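Local coordinates for protein alkaline serine protease AL20 (Nesterenkonia abyssinica, PDB 3CP7) that probably cleaves peptide bonds as a secreted, thermostable bacterial serine protease of the trypsin-like family, working at alkaline pH, at residues A112-F117 against G180-S185; Y125-Y130 against G171-G176; H142-T147 against C162-G167; N184-Y189 against F199-G204. All coordinates share one frame; numbering follows the deposited sequence.

Interaction 1: A112-F117 against G180-S185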
loop_
_atom_site.group_PDB
_atom_site.type_symbol
_atom_site.label_atom_id
_atom_site.label_comp_id
_atom_site.label_asym_id
_atom_site.label_seq_id
_atom_site.Cartn_x
_atom_site.Cartn_y
_atom_site.Cartn_z
ATOM N N ALA A 112 -8.208 -12.308 18.905
ATOM C CA ALA A 112 -7.241 -12.017 17.852
ATOM C C ALA A 112 -5.863 -12.192 18.446
ATOM O O ALA A 112 -5.677 -12.107 19.664
ATOM C CB ALA A 112 -7.401 -10.584 17.370
ATOM N N SER A 113 -4.879 -12.427 17.585
ATOM C CA SER A 113 -3.494 -12.500 18.032
ATOM C C SER A 113 -2.891 -11.119 18.224
ATOM O O SER A 113 -3.143 -10.220 17.418
ATOM C CB SER A 113 -2.657 -13.204 16.976
ATOM O OG SER A 113 -3.090 -14.530 16.821
ATOM N N PRO A 114 -2.036 -10.966 19.253
ATOM C CA PRO A 114 -1.196 -9.774 19.276
ATOM C C PRO A 114 -0.183 -9.895 18.135
ATOM O O PRO A 114 0.039 -10.998 17.618
ATOM C CB PRO A 114 -0.485 -9.837 20.642
ATOM C CG PRO A 114 -0.892 -11.110 21.296
ATOM C CD PRO A 114 -1.731 -11.909 20.346
ATOM N N ILE A 115 0.421 -8.780 17.758
ATOM C CA ILE A 115 1.423 -8.783 16.691
ATOM C C ILE A 115 2.605 -7.962 17.180
ATOM O O ILE A 115 2.428 -6.940 17.847
ATOM C CB ILE A 115 0.807 -8.274 15.362
ATOM C CG1 ILE A 115 1.802 -8.375 14.198
ATOM C CG2 ILE A 115 0.239 -6.854 15.526
ATOM C CD1 ILE A 115 1.150 -8.166 12.835
ATOM N N ALA A 116 3.807 -8.439 16.875
ATOM C CA ALA A 116 5.052 -7.850 17.381
ATOM C C ALA A 116 6.019 -7.558 16.240
ATOM O O ALA A 116 6.074 -8.291 15.242
ATOM C CB ALA A 116 5.718 -8.779 18.405
ATOM N N PHE A 117 6.791 -6.493 16.407
ATOM C CA PHE A 117 7.760 -6.048 15.401
ATOM C C PHE A 117 9.082 -5.726 16.064
ATOM O O PHE A 117 9.145 -5.475 17.284
ATOM C CB PHE A 117 7.237 -4.806 14.686
ATOM C CG PHE A 117 5.836 -4.957 14.176
ATOM C CD1 PHE A 117 5.595 -5.556 12.947
ATOM C CD2 PHE A 117 4.754 -4.525 14.942
ATOM C CE1 PHE A 117 4.299 -5.721 12.474
ATOM C CE2 PHE A 117 3.451 -4.672 14.469
ATOM C CZ PHE A 117 3.220 -5.258 13.237
ATOM N N GLY A 180 -0.915 -19.185 20.878
ATOM C CA GLY A 180 -1.299 -18.042 21.712
ATOM C C GLY A 180 -0.338 -16.869 21.785
ATOM O O GLY A 180 -0.696 -15.809 22.298
ATOM N N GLY A 181 0.883 -17.050 21.281
ATOM C CA GLY A 181 1.897 -15.997 21.324
ATOM C C GLY A 181 1.659 -14.876 20.322
ATOM O O GLY A 181 0.710 -14.920 19.529
ATOM N N ALA A 182 2.519 -13.863 20.363
ATOM C CA ALA A 182 2.437 -12.755 19.413
ATOM C C ALA A 182 2.874 -13.221 18.029
ATOM O O ALA A 182 3.871 -13.938 17.890
ATOM C CB ALA A 182 3.299 -11.576 19.874
ATOM N N GLN A 183 2.112 -12.819 17.013
ATOM C CA GLN A 183 2.528 -13.098 15.646
ATOM C C GLN A 183 3.731 -12.246 15.282
ATOM O O GLN A 183 3.758 -11.045 15.553
ATOM C CB GLN A 183 1.384 -12.841 14.664
ATOM C CG GLN A 183 1.816 -13.121 13.227
ATOM C CD GLN A 183 0.675 -13.279 12.264
ATOM O OE1 GLN A 183 -0.502 -13.172 12.632
ATOM N NE2 GLN A 183 1.012 -13.556 11.012
ATOM N N ASN A 184 4.729 -12.868 14.661
ATOM C CA ASN A 184 5.957 -12.163 14.359
ATOM C C ASN A 184 6.587 -12.517 13.001
ATOM O O ASN A 184 7.697 -12.081 12.688
ATOM C CB ASN A 184 6.938 -12.341 15.517
ATOM C CG ASN A 184 8.182 -11.488 15.384
ATOM O OD1 ASN A 184 8.120 -10.241 15.311
ATOM N ND2 ASN A 184 9.335 -12.146 15.398
ATOM N N SER A 185 5.857 -13.292 12.201
ATOM C CA SER A 185 6.176 -13.471 10.782
ATOM C C SER A 185 5.017 -14.217 10.140
ATOM O O SER A 185 3.941 -14.390 10.754
ATOM C CB SER A 185 7.523 -14.189 10.556
ATOM O OG SER A 185 7.878 -14.153 9.179
HETATM O O HOH W 1 -1.927 -15.690 19.047
#

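Interaction 2: Y125-Y130 against G171-G176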
loop_
_atom_site.group_PDB
_atom_site.type_symbol
_atom_site.label_atom_id
_atom_site.label_comp_id
_atom_site.label_asym_id
_atom_site.label_seq_id
_atom_site.Cartn_x
_atom_site.Cartn_y
_atom_site.Cartn_z
ATOM N N TYR A 125 9.734 -20.433 17.219
ATOM C CA TYR A 125 8.419 -20.187 16.652
ATOM C C TYR A 125 7.569 -21.431 16.558
ATOM O O TYR A 125 8.077 -22.550 16.420
ATOM C CB TYR A 125 8.550 -19.641 15.222
ATOM C CG TYR A 125 9.090 -18.237 15.135
ATOM C CD1 TYR A 125 10.444 -18.006 14.890
ATOM C CD2 TYR A 125 8.249 -17.130 15.313
ATOM C CE1 TYR A 125 10.950 -16.715 14.805
ATOM C CE2 TYR A 125 8.746 -15.830 15.233
ATOM C CZ TYR A 125 10.110 -15.632 14.987
ATOM O OH TYR A 125 10.633 -14.371 14.895
ATOM N N SER A 126 6.258 -21.199 16.593
ATOM C CA SER A 126 5.252 -22.152 16.175
ATOM C C SER A 126 4.525 -21.539 14.979
ATOM O O SER A 126 3.927 -20.460 15.098
ATOM C CB SER A 126 4.263 -22.395 17.315
ATOM O OG SER A 126 4.936 -22.941 18.437
ATOM N N ALA A 127 4.615 -22.204 13.829
ATOM C CA ALA A 127 4.012 -21.708 12.582
ATOM C C ALA A 127 2.844 -22.596 12.192
ATOM O O ALA A 127 2.890 -23.808 12.390
ATOM C CB ALA A 127 5.043 -21.672 11.470
ATOM N N TYR A 128 1.797 -21.994 11.638
ATOM C CA TYR A 128 0.552 -22.699 11.343
ATOM C C TYR A 128 0.088 -22.416 9.934
ATOM O O TYR A 128 0.383 -21.357 9.377
ATOM C CB TYR A 128 -0.540 -22.300 12.354
ATOM C CG TYR A 128 -0.197 -22.790 13.732
ATOM C CD1 TYR A 128 0.642 -22.053 14.560
ATOM C CD2 TYR A 128 -0.685 -24.011 14.198
ATOM C CE1 TYR A 128 0.999 -22.517 15.824
ATOM C CE2 TYR A 128 -0.338 -24.482 15.466
ATOM C CZ TYR A 128 0.511 -23.738 16.256
ATOM O OH TYR A 128 0.867 -24.174 17.509
ATOM N N GLY A 129 -0.658 -23.347 9.358
ATOM C CA GLY A 129 -1.262 -23.089 8.064
ATOM C C GLY A 129 -2.125 -24.226 7.588
ATOM O O GLY A 129 -2.275 -25.245 8.289
ATOM N N TYR A 130 -2.682 -24.042 6.394
ATOM C CA TYR A 130 -3.528 -25.020 5.730
ATOM C C TYR A 130 -2.846 -25.544 4.463
ATOM O O TYR A 130 -3.265 -25.220 3.347
ATOM C CB TYR A 130 -4.883 -24.403 5.401
ATOM C CG TYR A 130 -5.755 -24.221 6.619
ATOM C CD1 TYR A 130 -5.631 -23.090 7.437
ATOM C CD2 TYR A 130 -6.686 -25.194 6.973
ATOM C CE1 TYR A 130 -6.421 -22.924 8.561
ATOM C CE2 TYR A 130 -7.484 -25.041 8.104
ATOM C CZ TYR A 130 -7.353 -23.899 8.887
ATOM O OH TYR A 130 -8.140 -23.730 10.002
ATOM N N GLY A 171 0.225 -18.212 6.504
ATOM C CA GLY A 171 -0.045 -18.684 7.867
ATOM C C GLY A 171 0.877 -18.028 8.876
ATOM O O GLY A 171 1.979 -17.614 8.540
ATOM N N PRO A 172 0.414 -17.884 10.119
ATOM C CA PRO A 172 1.156 -17.118 11.116
ATOM C C PRO A 172 2.346 -17.855 11.724
ATOM O O PRO A 172 2.294 -19.078 11.921
ATOM C CB PRO A 172 0.111 -16.866 12.204
ATOM C CG PRO A 172 -0.799 -18.064 12.105
ATOM C CD PRO A 172 -0.888 -18.361 10.629
ATOM N N TRP A 173 3.402 -17.101 12.020
ATOM C CA TRP A 173 4.452 -17.555 12.934
ATOM C C TRP A 173 4.214 -16.874 14.268
ATOM O O TRP A 173 4.210 -15.646 14.350
ATOM C CB TRP A 173 5.824 -17.120 12.446
ATOM C CG TRP A 173 6.372 -17.837 11.258
ATOM C CD1 TRP A 173 5.672 -18.478 10.258
ATOM C CD2 TRP A 173 7.759 -17.934 10.907
ATOM N NE1 TRP A 173 6.556 -19.005 9.333
ATOM C CE2 TRP A 173 7.834 -18.666 9.700
ATOM C CE3 TRP A 173 8.947 -17.476 11.506
ATOM C CZ2 TRP A 173 9.055 -18.957 9.080
ATOM C CZ3 TRP A 173 10.157 -17.756 10.884
ATOM C CH2 TRP A 173 10.203 -18.487 9.685
ATOM N N PHE A 174 4.024 -17.671 15.313
ATOM C CA PHE A 174 3.883 -17.135 16.665
ATOM C C PHE A 174 5.165 -17.358 17.440
ATOM O O PHE A 174 5.757 -18.444 17.381
ATOM C CB PHE A 174 2.729 -17.818 17.404
ATOM C CG PHE A 174 1.402 -17.663 16.728
ATOM C CD1 PHE A 174 0.732 -18.759 16.206
ATOM C CD2 PHE A 174 0.820 -16.407 16.626
ATOM C CE1 PHE A 174 -0.509 -18.599 15.588
ATOM C CE2 PHE A 174 -0.418 -16.238 15.996
ATOM C CZ PHE A 174 -1.084 -17.335 15.488
ATOM N N LEU A 175 5.597 -16.320 18.147
ATOM C CA LEU A 175 6.691 -16.471 19.096
ATOM C C LEU A 175 6.310 -17.503 20.157
ATOM O O LEU A 175 5.205 -17.462 20.699
ATOM C CB LEU A 175 7.033 -15.126 19.736
ATOM C CG LEU A 175 7.720 -14.171 18.757
ATOM C CD1 LEU A 175 7.616 -12.719 19.212
ATOM C CD2 LEU A 175 9.169 -14.575 18.550
ATOM N N GLY A 176 7.223 -18.433 20.431
ATOM C CA GLY A 176 7.024 -19.411 21.498
ATOM C C GLY A 176 6.276 -20.661 21.080
ATOM O O GLY A 176 6.201 -20.980 19.889
#

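Interaction 3: H142-T147 against C162-G167. With FMT (formic acid), chain C.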
loop_
_atom_site.group_PDB
_atom_site.type_symbol
_atom_site.label_atom_id
_atom_site.label_comp_id
_atom_site.label_asym_id
_atom_site.label_seq_id
_atom_site.Cartn_x
_atom_site.Cartn_y
_atom_site.Cartn_z
ATOM N N HIS A 142 -2.276 -27.425 10.162
ATOM C CA HIS A 142 -1.022 -28.061 10.519
ATOM C C HIS A 142 -0.046 -27.067 11.124
ATOM O O HIS A 142 -0.236 -25.847 11.022
ATOM C CB HIS A 142 -0.418 -28.770 9.303
ATOM C CG HIS A 142 -1.160 -30.009 8.926
ATOM N ND1 HIS A 142 -0.865 -31.241 9.468
ATOM C CD2 HIS A 142 -2.221 -30.199 8.108
ATOM C CE1 HIS A 142 -1.697 -32.142 8.978
ATOM N NE2 HIS A 142 -2.531 -31.537 8.153
ATOM N N SER A 143 0.996 -27.584 11.758
ATOM C CA SER A 143 1.968 -26.744 12.443
ATOM C C SER A 143 3.397 -27.212 12.237
ATOM O O SER A 143 3.642 -28.389 11.918
ATOM C CB SER A 143 1.664 -26.685 13.941
ATOM O OG SER A 143 1.928 -27.937 14.554
ATOM N N CYS A 144 4.319 -26.282 12.458
ATOM C CA CYS A 144 5.757 -26.542 12.485
ATOM C C CYS A 144 6.304 -25.778 13.670
ATOM O O CYS A 144 5.734 -24.764 14.073
ATOM C CB CYS A 144 6.429 -26.046 11.206
ATOM S SG CYS A 144 5.852 -26.857 9.720
ATOM N N HIS A 145 7.406 -26.264 14.231
ATOM C CA HIS A 145 7.982 -25.675 15.422
ATOM C C HIS A 145 9.483 -25.741 15.334
ATOM O O HIS A 145 10.038 -26.768 14.938
ATOM C CB HIS A 145 7.500 -26.417 16.673
ATOM C CG HIS A 145 6.011 -26.465 16.792
ATOM N ND1 HIS A 145 5.247 -27.474 16.248
ATOM C CD2 HIS A 145 5.145 -25.601 17.368
ATOM C CE1 HIS A 145 3.969 -27.231 16.492
ATOM N NE2 HIS A 145 3.882 -26.095 17.161
ATOM N N GLY A 146 10.141 -24.651 15.705
ATOM C CA GLY A 146 11.584 -24.649 15.690
ATOM C C GLY A 146 12.200 -23.293 15.874
ATOM O O GLY A 146 11.501 -22.276 15.932
ATOM N N THR A 147 13.523 -23.287 15.967
ATOM C CA THR A 147 14.287 -22.066 16.115
ATOM C C THR A 147 14.651 -21.503 14.750
ATOM O O THR A 147 15.121 -22.231 13.866
ATOM C CB THR A 147 15.545 -22.324 16.973
ATOM O OG1 THR A 147 15.125 -22.761 18.272
ATOM C CG2 THR A 147 16.392 -21.066 17.120
ATOM N N CYS A 162 10.264 -27.134 8.747
ATOM C CA CYS A 162 8.830 -27.165 8.484
ATOM C C CYS A 162 8.515 -27.913 7.213
ATOM O O CYS A 162 9.056 -27.593 6.160
ATOM C CB CYS A 162 8.305 -25.733 8.347
ATOM S SG CYS A 162 6.521 -25.620 8.188
ATOM N N ASN A 163 7.613 -28.879 7.308
ATOM C CA ASN A 163 7.269 -29.719 6.167
ATOM C C ASN A 163 6.004 -29.278 5.420
ATOM O O ASN A 163 5.568 -29.964 4.510
ATOM C CB ASN A 163 7.164 -31.197 6.598
ATOM C CG ASN A 163 5.973 -31.454 7.498
ATOM O OD1 ASN A 163 5.300 -30.527 7.940
ATOM N ND2 ASN A 163 5.712 -32.727 7.782
ATOM N N MET A 164 5.425 -28.130 5.796
ATOM C CA MET A 164 4.177 -27.694 5.162
ATOM C C MET A 164 4.381 -27.270 3.708
ATOM O O MET A 164 5.417 -26.702 3.363
ATOM C CB MET A 164 3.500 -26.569 5.954
ATOM C CG MET A 164 2.950 -27.033 7.295
ATOM S SD MET A 164 1.829 -25.848 8.085
ATOM C CE MET A 164 2.963 -24.561 8.636
ATOM N N THR A 165 3.356 -27.535 2.898
ATOM C CA THR A 165 3.390 -27.396 1.443
ATOM C C THR A 165 2.544 -26.202 0.983
ATOM O O THR A 165 1.968 -25.486 1.809
ATOM C CB THR A 165 2.857 -28.698 0.765
ATOM O OG1 THR A 165 1.520 -28.955 1.230
ATOM C CG2 THR A 165 3.748 -29.897 1.074
ATOM N N GLY A 166 2.450 -25.997 -0.329
ATOM C CA GLY A 166 1.659 -24.905 -0.905
ATOM C C GLY A 166 0.268 -24.878 -0.296
ATOM O O GLY A 166 -0.343 -25.926 -0.103
ATOM N N GLY A 167 -0.209 -23.670 0.014
ATOM C CA GLY A 167 -1.466 -23.452 0.727
ATOM C C GLY A 167 -1.186 -22.942 2.128
ATOM O O GLY A 167 -2.032 -22.261 2.727
HETATM C C FMT C . 0.864 -20.875 -1.413
HETATM O O1 FMT C . 1.387 -19.861 -1.905
HETATM O O2 FMT C . 1.327 -21.453 -0.427
HETATM O O HOH W 2 3.145 -29.880 9.464
#

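Interaction 4: N184-Y189 against F199-G204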
loop_
_atom_site.group_PDB
_atom_site.type_symbol
_atom_site.label_atom_id
_atom_site.label_comp_id
_atom_site.label_asym_id
_atom_site.label_seq_id
_atom_site.Cartn_x
_atom_site.Cartn_y
_atom_site.Cartn_z
ATOM N N ASN A 184 4.729 -12.868 14.661
ATOM C CA ASN A 184 5.957 -12.163 14.359
ATOM C C ASN A 184 6.587 -12.517 13.001
ATOM O O ASN A 184 7.697 -12.081 12.688
ATOM C CB ASN A 184 6.938 -12.341 15.517
ATOM C CG ASN A 184 8.182 -11.488 15.384
ATOM O OD1 ASN A 184 8.120 -10.241 15.311
ATOM N ND2 ASN A 184 9.335 -12.146 15.398
ATOM N N SER A 185 5.857 -13.292 12.201
ATOM C CA SER A 185 6.176 -13.471 10.782
ATOM C C SER A 185 5.017 -14.217 10.140
ATOM O O SER A 185 3.941 -14.390 10.754
ATOM C CB SER A 185 7.523 -14.189 10.556
ATOM O OG SER A 185 7.878 -14.153 9.179
ATOM N N THR A 186 5.246 -14.656 8.911
ATOM C CA THR A 186 4.244 -15.322 8.127
ATOM C C THR A 186 4.979 -16.378 7.272
ATOM O O THR A 186 6.151 -16.170 6.908
ATOM C CB THR A 186 3.595 -14.151 7.355
ATOM O OG1 THR A 186 2.291 -13.757 7.840
ATOM C CG2 THR A 186 4.018 -13.916 5.881
ATOM N N ASN A 187 4.332 -17.512 6.995
ATOM C CA ASN A 187 4.894 -18.465 6.030
ATOM C C ASN A 187 4.986 -17.809 4.670
ATOM O O ASN A 187 3.974 -17.348 4.151
ATOM C CB ASN A 187 4.017 -19.711 5.885
ATOM C CG ASN A 187 3.863 -20.484 7.187
ATOM O OD1 ASN A 187 4.808 -20.613 7.975
ATOM N ND2 ASN A 187 2.656 -21.003 7.421
ATOM N N SER A 188 6.175 -17.787 4.072
ATOM C CA SER A 188 6.344 -17.122 2.785
ATOM C C SER A 188 6.832 -18.011 1.636
ATOM O O SER A 188 6.202 -18.034 0.574
ATOM C CB SER A 188 7.233 -15.885 2.945
ATOM O OG SER A 188 7.670 -15.382 1.692
ATOM N N TYR A 189 7.929 -18.742 1.832
ATOM C CA TYR A 189 8.499 -19.499 0.730
ATOM C C TYR A 189 9.484 -20.538 1.220
ATOM O O TYR A 189 9.908 -20.508 2.375
ATOM C CB TYR A 189 9.194 -18.543 -0.261
ATOM C CG TYR A 189 10.486 -17.955 0.251
ATOM C CD1 TYR A 189 10.504 -16.751 0.949
ATOM C CD2 TYR A 189 11.704 -18.599 0.020
ATOM C CE1 TYR A 189 11.697 -16.206 1.426
ATOM C CE2 TYR A 189 12.897 -18.081 0.495
ATOM C CZ TYR A 189 12.893 -16.868 1.182
ATOM O OH TYR A 189 14.067 -16.323 1.670
ATOM N N PHE A 199 10.592 -20.289 5.048
ATOM C CA PHE A 199 11.095 -18.950 5.294
ATOM C C PHE A 199 9.965 -17.972 5.480
ATOM O O PHE A 199 8.912 -18.075 4.840
ATOM C CB PHE A 199 12.055 -18.509 4.181
ATOM C CG PHE A 199 13.304 -19.329 4.157
ATOM C CD1 PHE A 199 13.342 -20.524 3.455
ATOM C CD2 PHE A 199 14.412 -18.949 4.906
ATOM C CE1 PHE A 199 14.490 -21.330 3.471
ATOM C CE2 PHE A 199 15.567 -19.748 4.935
ATOM C CZ PHE A 199 15.601 -20.937 4.222
ATOM N N GLY A 200 10.203 -17.045 6.394
ATOM C CA GLY A 200 9.255 -15.987 6.685
ATOM C C GLY A 200 9.988 -14.678 6.804
ATOM O O GLY A 200 11.127 -14.637 7.261
ATOM N N PRO A 201 9.341 -13.582 6.402
ATOM C CA PRO A 201 10.028 -12.295 6.410
ATOM C C PRO A 201 10.241 -11.731 7.809
ATOM O O PRO A 201 9.454 -12.005 8.729
ATOM C CB PRO A 201 9.080 -11.392 5.609
ATOM C CG PRO A 201 7.710 -11.992 5.882
ATOM C CD PRO A 201 7.964 -13.476 5.870
ATOM N N TYR A 202 11.274 -10.914 7.956
ATOM C CA TYR A 202 11.488 -10.230 9.222
ATOM C C TYR A 202 10.399 -9.177 9.437
ATOM O O TYR A 202 10.141 -8.339 8.565
ATOM C CB TYR A 202 12.888 -9.600 9.284
ATOM C CG TYR A 202 13.169 -8.960 10.620
ATOM C CD1 TYR A 202 13.104 -7.577 10.771
ATOM C CD2 TYR A 202 13.457 -9.744 11.738
ATOM C CE1 TYR A 202 13.337 -6.988 12.008
ATOM C CE2 TYR A 202 13.689 -9.155 12.981
ATOM C CZ TYR A 202 13.636 -7.781 13.096
ATOM O OH TYR A 202 13.850 -7.197 14.325
ATOM N N PHE A 203 9.758 -9.219 10.600
ATOM C CA PHE A 203 8.762 -8.198 10.926
ATOM C C PHE A 203 9.472 -7.000 11.561
ATOM O O PHE A 203 9.697 -6.959 12.782
ATOM C CB PHE A 203 7.679 -8.757 11.857
ATOM C CG PHE A 203 6.459 -9.319 11.137
ATOM C CD1 PHE A 203 6.506 -9.767 9.803
ATOM C CD2 PHE A 203 5.260 -9.434 11.827
ATOM C CE1 PHE A 203 5.347 -10.274 9.170
ATOM C CE2 PHE A 203 4.113 -9.966 11.205
ATOM C CZ PHE A 203 4.162 -10.381 9.883
ATOM N N GLY A 204 9.845 -6.046 10.715
ATOM C CA GLY A 204 10.538 -4.849 11.165
ATOM C C GLY A 204 9.666 -3.618 11.065
ATOM O O GLY A 204 8.443 -3.713 11.164
HETATM O O HOH W 3 10.374 -11.584 12.216
#

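Interaction 1: A112-F117 against G180-S185
P114-A116 runs beside A182-N184 with the two chains only 22° apart in direction, and a single beta bridge joins I115 to Q183. The bridge ties the loop after helix 105-109 to strand 183-191 of the second, C-terminal barrel of this trypsin-like fold. Both of its bonds use the backbone of Q183: its N donates to P114 O at 2.8 Å, and its O accepts from A116 N at 2.9 Å. Between them I115 CA comes 3.4 Å from Q183 O, a CA-H...O contact. Diagonally across the bridge, A116 CB and A182 CB meet at 4.0 Å, and P114 CB lies 4.2 Å from A182 CB. I115 holds CG1 anti to the backbone N (chi1 -175°), beside Q183 O, and its side chain also packs on F203. Q183 is stretched straight, with CG anti to its own N (chi1 180°), and its amide is held at both atoms: NE2 donates to S185 O at 3.1 Å, while OE1 takes a bond from N26. N184 and S185 form a classic beta bulge against W173. Before the bridge one water links the chains, accepting from S113 OG and donating to G181 O, each 2.8 Å away.

Interaction 2: Y125-Y130 against G171-G176
Y125, S126 and A127 face L175, F174 and W173 as antiparallel neighbours, the strand axes 4.5 Å apart at 157°, within the C-terminal beta-barrel of the trypsin-like fold. S126 and F174 are the hydrogen-bonded pair: each N donates to the other's O. Y128 N adds a bond to P172 O. In the Y125 side chain CB lies near F174 O, and CD2 comes 3.5 Å from that oxygen. CG stands anti to the carbonyl carbon (chi1 -70°), where it meets W173 CE3 at 3.7 Å, as does CD1. This indole carbon sits over the centre of the tyrosine ring, an edge-to-face pair with W173 supplying the edge and the planes at 58°. Further out, CE2 touches L175 CD2 at 3.6 Å, and CZ and OH keep to the same methyl, the two side chains lying alongside each other. The hydroxyl ends beside the side-chain amide of N184. An alanine here would probably leave the W173 edge without a ring to point into and open a gap beside L175. The indole also touches A127, whose CB is 3.5 Å from W173 CD1, while W173 NE1 donates to N187 OD1. At the start of strand 172-175, G171 CA makes a CA-H...O contact of 3.1 Å with Y128 O, so close that a CB on G171 would strike this oxygen.

Interaction 3: H142-T147 against C162-G167
H142 meets M164 through its CB, 3.9 Å from SD, and not through its imidazole, which leads away from the second segment and pairs edge-to-face with the ring of F136. A second flat group that takes part, the N163 side-chain amide, takes a bond on OD1 from a water 2.7 Å away. The same water donates to S143 O, and so links the loop to strand 142-150. The covalent join is the disulfide, C144 SG to C162 SG at 2.1 Å with a torsion of 64° about the S-S bond. The two ends enter it differently: C144 SG stands anti to its carbonyl carbon, C162 SG anti to its backbone N. The bridge is compact, with C144 CB only 3.4 Å from C162 CB. M164 packs against it: CG and CE each lie 3.8 Å from C144 SG, and the bend at chi3 (-73°) swings CE back to the cystine while SD rests against the H142 carbonyl. The disulfide thus pins the start of the 162-167 loop to strand 142-150, and M164 extends the packing along the strand. Farther along the loop, G167 N donates to O2 of a formic acid, probably from the crystallisation liquor, in a bond of 2.7 Å that is nearly straight (170°). S169 and H41 also bind this formic acid, an arrangement consistent with G167 N lining the oxyanion hole of a trypsin-like peptidase.

Interaction 4: N184-Y189 against F199-G204
F199 O is gripped by two successive backbone N-H groups, S188 N at 2.9 Å and Y189 N at 3.2 Å, the mark of a classic beta bulge in which S188 and Y189 both face F199. F199 N donates to Y189 O at 2.8 Å. This pairing brings together the two outermost strands, 183-191 and 197-200, and so closes the second barrel of the chymotrypsin-like fold. The side chains of the pair also meet: F199 CB lies over one face of the Y189 ring, 3.6 Å from its centroid and offset toward the rim, whereas the two rings, though nearly parallel, are slid apart and barely overlap. The Y189 hydroxyl bonds Y191 and T157. At G200 the chains are so close that a CB would collide with S185 OG and T186 O. S185 OG, anti to its backbone N (chi1 -171°), donates to P201 O at 2.7 Å. Farther along, F203 presents a ring face to the other bulge: S185 CA sits over its centre, 3.7 Å from the centroid in a CH-pi contact, and N184 C lies nearer its rim. An alanine in place of F203 would probably leave this backbone without its aromatic cover and open a gap toward I115. A water bridges N184 O and F203 N. S188 OG bonds D91 OD1, as does the serine that backs the aspartate of the catalytic triad in chymotrypsin-like proteases; here S169, H41 and D91 probably form that triad.

How the interactions relate
All four contacts reach one antiparallel sheet, in which strands 183-191, 172-175, 124-129 and 142-150 are successive neighbours. Interaction 2 joins the middle two. Interaction 3 adds the next strand and its disulfide-tied loop, its centre about 8 Å away, and interaction 1 attaches a loop to strand 183-191. Interaction 4 pairs that strand with 197-200, closing the sheet into the second barrel. Along the chain interaction 3 is nested within interaction 2, and that within interaction 1; interaction 4 starts on N184 and S185, where interaction 1 ends. The centres of interactions 1 and 3 are about 17 Å apart. N187 N probably bonds G171 O of interaction 2. Interactions 3 and 4 reach the probable active site through G167 and S188.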